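Esterase/lipase (Lactobacillus rhamnosus, PDB 4N5H) probably hydrolyses carboxylic ester bonds, and may also transfer acyl groups, as a serine hydrolase of the alpha/beta hydrolase fold. Local coordinates at residues Tyr41-Gln51 against Asp118-Leu126. The protein carries 1 engineered substitution. Sequence-based numbering, arbitrary orientation.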
loop_
_atom_site.group_PDB
_atom_site.type_symbol
_atom_site.label_atom_id
_atom_site.label_comp_id
_atom_site.label_asym_id
_atom_site.label_seq_id
_atom_site.Cartn_x
_atom_site.Cartn_y
_atom_site.Cartn_z
ATOM N N TYR A 41 -14.203 6.284 -16.625
ATOM C CA TYR A 41 -15.200 6.957 -17.356
ATOM C C TYR A 41 -16.183 5.960 -17.984
ATOM O O TYR A 41 -15.774 5.041 -18.730
ATOM C CB TYR A 41 -14.557 7.672 -18.522
ATOM C CG TYR A 41 -13.731 8.898 -18.316
ATOM C CD1 TYR A 41 -12.312 8.848 -18.279
ATOM C CD2 TYR A 41 -14.323 10.128 -18.198
ATOM C CE1 TYR A 41 -11.556 9.986 -18.183
ATOM C CE2 TYR A 41 -13.553 11.271 -18.089
ATOM C CZ TYR A 41 -12.184 11.177 -18.141
ATOM O OH TYR A 41 -11.460 12.384 -18.109
ATOM N N ARG A 42 -17.490 6.182 -17.767
ATOM C CA ARG A 42 -18.431 5.371 -18.513
ATOM C C ARG A 42 -18.417 5.836 -19.956
ATOM O O ARG A 42 -18.541 7.020 -20.242
ATOM C CB ARG A 42 -19.847 5.609 -17.952
ATOM C CG ARG A 42 -20.137 4.975 -16.625
ATOM C CD ARG A 42 -21.518 5.399 -16.151
ATOM N NE ARG A 42 -21.781 4.778 -14.888
ATOM C CZ ARG A 42 -22.978 4.806 -14.292
ATOM N NH1 ARG A 42 -24.015 5.327 -14.921
ATOM N NH2 ARG A 42 -23.126 4.147 -13.128
ATOM N N TYR A 43 -18.403 4.904 -20.894
ATOM C CA TYR A 43 -18.487 5.307 -22.285
ATOM C C TYR A 43 -19.893 5.119 -22.959
ATOM O O TYR A 43 -20.044 5.447 -24.132
ATOM C CB TYR A 43 -17.362 4.666 -23.164
ATOM C CG TYR A 43 -17.207 3.190 -23.146
ATOM C CD1 TYR A 43 -18.169 2.400 -23.749
ATOM C CD2 TYR A 43 -16.127 2.534 -22.501
ATOM C CE1 TYR A 43 -18.008 1.058 -23.838
ATOM C CE2 TYR A 43 -16.003 1.168 -22.559
ATOM C CZ TYR A 43 -16.925 0.434 -23.206
ATOM O OH TYR A 43 -16.802 -0.986 -23.216
ATOM N N GLU A 44 -20.818 4.625 -22.166
ATOM C CA GLU A 44 -22.199 4.663 -22.531
ATOM C C GLU A 44 -23.085 4.809 -21.306
ATOM O O GLU A 44 -22.613 4.780 -20.192
ATOM C CB GLU A 44 -22.494 3.500 -23.469
ATOM C CG GLU A 44 -22.326 2.221 -22.869
ATOM C CD GLU A 44 -22.395 1.036 -23.931
ATOM O OE1 GLU A 44 -23.496 0.442 -24.013
ATOM O OE2 GLU A 44 -21.483 0.681 -24.686
ATOM N N GLN A 45 -24.390 4.876 -21.522
ATOM C CA GLN A 45 -25.296 5.015 -20.375
ATOM C C GLN A 45 -25.525 3.678 -19.716
ATOM O O GLN A 45 -26.575 3.039 -19.950
ATOM C CB GLN A 45 -26.622 5.692 -20.757
ATOM C CG GLN A 45 -26.470 7.071 -21.366
ATOM C CD GLN A 45 -27.839 7.706 -21.612
ATOM O OE1 GLN A 45 -28.684 7.145 -22.300
ATOM N NE2 GLN A 45 -28.070 8.839 -21.022
ATOM N N SER A 46 -24.562 3.191 -18.936
ATOM C CA SER A 46 -24.635 1.864 -18.347
ATOM C C SER A 46 -23.853 1.844 -17.065
ATOM O O SER A 46 -22.759 2.462 -16.985
ATOM C CB SER A 46 -23.963 0.934 -19.376
ATOM O OG SER A 46 -23.642 -0.332 -18.846
ATOM N N ALA A 47 -24.285 1.005 -16.128
ATOM C CA ALA A 47 -23.560 0.796 -14.876
ATOM C C ALA A 47 -22.729 -0.482 -14.955
ATOM O O ALA A 47 -22.260 -0.944 -13.934
ATOM C CB ALA A 47 -24.539 0.716 -13.716
ATOM N N ASP A 48 -22.623 -1.104 -16.147
ATOM C CA ASP A 48 -21.766 -2.294 -16.314
ATOM C C ASP A 48 -20.337 -1.827 -16.117
ATOM O O ASP A 48 -19.915 -0.965 -16.863
ATOM C CB ASP A 48 -21.985 -2.951 -17.661
ATOM C CG ASP A 48 -21.288 -4.259 -17.792
ATOM O OD1 ASP A 48 -21.914 -5.215 -18.379
ATOM O OD2 ASP A 48 -20.179 -4.421 -17.230
ATOM N N PRO A 49 -19.649 -2.306 -15.093
ATOM C CA PRO A 49 -18.307 -1.817 -14.780
ATOM C C PRO A 49 -17.323 -2.037 -15.904
ATOM O O PRO A 49 -16.285 -1.329 -15.986
ATOM C CB PRO A 49 -17.862 -2.615 -13.563
ATOM C CG PRO A 49 -19.030 -3.424 -13.124
ATOM C CD PRO A 49 -20.088 -3.365 -14.145
ATOM N N GLN A 50 -17.583 -3.019 -16.761
ATOM C CA GLN A 50 -16.705 -3.218 -17.933
ATOM C C GLN A 50 -16.876 -2.192 -18.986
ATOM O O GLN A 50 -15.972 -2.082 -19.858
ATOM C CB GLN A 50 -16.848 -4.595 -18.581
ATOM C CG GLN A 50 -16.375 -5.727 -17.700
ATOM C CD GLN A 50 -14.842 -5.889 -17.752
ATOM O OE1 GLN A 50 -14.118 -4.974 -18.174
ATOM N NE2 GLN A 50 -14.375 -6.949 -17.226
ATOM N N GLN A 51 -17.957 -1.463 -19.051
ATOM C CA GLN A 51 -18.170 -0.447 -20.128
ATOM C C GLN A 51 -17.623 0.939 -19.670
ATOM O O GLN A 51 -18.327 1.976 -19.680
ATOM C CB GLN A 51 -19.615 -0.426 -20.584
ATOM C CG GLN A 51 -20.016 -1.786 -21.229
ATOM C CD GLN A 51 -21.490 -1.869 -21.599
ATOM O OE1 GLN A 51 -22.339 -1.468 -20.792
ATOM N NE2 GLN A 51 -21.799 -2.235 -22.845
ATOM N N ASP A 118 -18.744 -2.829 -27.795
ATOM C CA ASP A 118 -18.149 -2.084 -26.650
ATOM C C ASP A 118 -16.932 -1.307 -27.081
ATOM O O ASP A 118 -16.785 -0.114 -26.785
ATOM C CB ASP A 118 -17.764 -3.029 -25.518
ATOM C CG ASP A 118 -18.979 -3.602 -24.780
ATOM O OD1 ASP A 118 -20.134 -3.109 -24.990
ATOM O OD2 ASP A 118 -18.791 -4.548 -23.980
ATOM N N ILE A 119 -16.066 -1.961 -27.837
ATOM C CA ILE A 119 -14.853 -1.224 -28.336
ATOM C C ILE A 119 -15.195 -0.042 -29.203
ATOM O O ILE A 119 -14.679 1.069 -28.996
ATOM C CB ILE A 119 -13.829 -2.201 -28.986
ATOM C CG1 ILE A 119 -13.314 -3.246 -28.038
ATOM C CG2 ILE A 119 -12.713 -1.470 -29.611
ATOM C CD1 ILE A 119 -12.631 -4.471 -28.632
ATOM N N PHE A 120 -16.135 -0.213 -30.162
ATOM C CA PHE A 120 -16.525 0.914 -30.999
ATOM C C PHE A 120 -17.199 2.030 -30.179
ATOM O O PHE A 120 -17.012 3.205 -30.464
ATOM C CB PHE A 120 -17.441 0.460 -32.141
ATOM C CG PHE A 120 -16.697 0.153 -33.383
ATOM C CD1 PHE A 120 -16.154 -1.145 -33.536
ATOM C CD2 PHE A 120 -16.472 1.123 -34.339
ATOM C CE1 PHE A 120 -15.417 -1.442 -34.649
ATOM C CE2 PHE A 120 -15.733 0.846 -35.478
ATOM C CZ PHE A 120 -15.154 -0.402 -35.588
ATOM N N ALA A 121 -17.929 1.673 -29.114
ATOM C CA ALA A 121 -18.500 2.717 -28.263
ATOM C C ALA A 121 -17.458 3.528 -27.515
ATOM O O ALA A 121 -17.570 4.773 -27.408
ATOM C CB ALA A 121 -19.436 2.098 -27.210
ATOM N N SER A 122 -16.363 2.853 -27.083
ATOM C CA SER A 122 -15.234 3.577 -26.461
ATOM C C SER A 122 -14.553 4.459 -27.476
ATOM O O SER A 122 -14.185 5.600 -27.147
ATOM C CB SER A 122 -14.218 2.640 -25.811
ATOM O OG SER A 122 -13.401 1.934 -26.713
ATOM N N LEU A 123 -14.448 4.028 -28.726
ATOM C CA LEU A 123 -13.818 4.892 -29.769
ATOM C C LEU A 123 -14.720 6.100 -30.061
ATOM O O LEU A 123 -14.261 7.207 -30.206
ATOM C CB LEU A 123 -13.633 4.121 -31.094
ATOM C CG LEU A 123 -12.804 2.833 -31.049
ATOM C CD1 LEU A 123 -12.776 2.160 -32.417
ATOM C CD2 LEU A 123 -11.448 3.091 -30.647
ATOM N N ARG A 124 -16.044 5.868 -30.187
ATOM C CA ARG A 124 -16.991 6.915 -30.370
ATOM C C ARG A 124 -16.975 7.924 -29.233
ATOM O O ARG A 124 -16.975 9.116 -29.462
ATOM C CB ARG A 124 -18.415 6.387 -30.570
ATOM C CG ARG A 124 -19.338 7.429 -31.186
ATOM C CD ARG A 124 -20.680 6.803 -31.740
ATOM N NE ARG A 124 -20.432 5.469 -32.316
ATOM C CZ ARG A 124 -19.939 5.235 -33.529
ATOM N NH1 ARG A 124 -19.789 6.241 -34.393
ATOM N NH2 ARG A 124 -19.642 3.981 -33.883
ATOM N N TRP A 125 -16.949 7.455 -27.987
ATOM C CA TRP A 125 -16.766 8.335 -26.864
ATOM C C TRP A 125 -15.533 9.208 -27.032
ATOM O O TRP A 125 -15.569 10.434 -26.865
ATOM C CB TRP A 125 -16.662 7.507 -25.583
ATOM C CG TRP A 125 -16.686 8.352 -24.334
ATOM C CD1 TRP A 125 -17.767 8.681 -23.570
ATOM C CD2 TRP A 125 -15.568 8.954 -23.708
ATOM N NE1 TRP A 125 -17.400 9.454 -22.519
ATOM C CE2 TRP A 125 -16.039 9.591 -22.530
ATOM C CE3 TRP A 125 -14.192 8.961 -23.980
ATOM C CZ2 TRP A 125 -15.200 10.321 -21.697
ATOM C CZ3 TRP A 125 -13.376 9.652 -23.110
ATOM C CH2 TRP A 125 -13.879 10.350 -22.029
ATOM N N LEU A 126 -14.427 8.580 -27.368
ATOM C CA LEU A 126 -13.185 9.352 -27.519
ATOM C C LEU A 126 -13.313 10.383 -28.664
ATOM O O LEU A 126 -12.740 11.492 -28.585
ATOM C CB LEU A 126 -12.000 8.399 -27.755
ATOM C CG LEU A 126 -10.603 9.019 -27.541
ATOM C CD1 LEU A 126 -10.334 9.353 -26.092
ATOM C CD2 LEU A 126 -9.537 7.994 -28.010
HETATM O O HOH W 1 -21.736 -1.496 -26.295
#
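Tyr43 lays one ring face on helix 112-129, with Ser122 CB making a CH-pi contact 4.0 Å from the ring centroid, while the backbone of Gln51 covers the opposite face. With CG between the backbone N and carbonyl carbon (chi1 54°), the ring runs along the helix: CD1 meets Ala121 CB at 3.7 Å, and the hydroxyl passes Asp118 CB to hydrogen-bond Gly103 O. Replacing Tyr43 with alanine is likely to open a gap over Ala121 and Ser122 and to leave Gly103 O without its hydroxyl partner. Gln51 reaches out on an extended chain, and its NE2 donates to Asp118 OD1 (2.9 Å, 163°) from above the carboxylate plane. Ser46 OG donates to Gln51 OE1 at 2.6 Å, fixing the amide's rotation. A water donates to both Asp118 OD1 and Glu44 OE2, bridging two like charges, and Arg105 pairs with Asp118 OD2, which probably eases their repulsion. One turn on from Ala121, Trp125 CZ2 lies 3.6 Å from Tyr41 CD2, the rings oblique at 52°. His275 of the second subunit meets both rings. In this alpha/beta hydrolase fold, the end of strand 35-42 and the loop to its antiparallel partner 52-58 pack against helix 112-129, which covers strands 52-58 and 98-102.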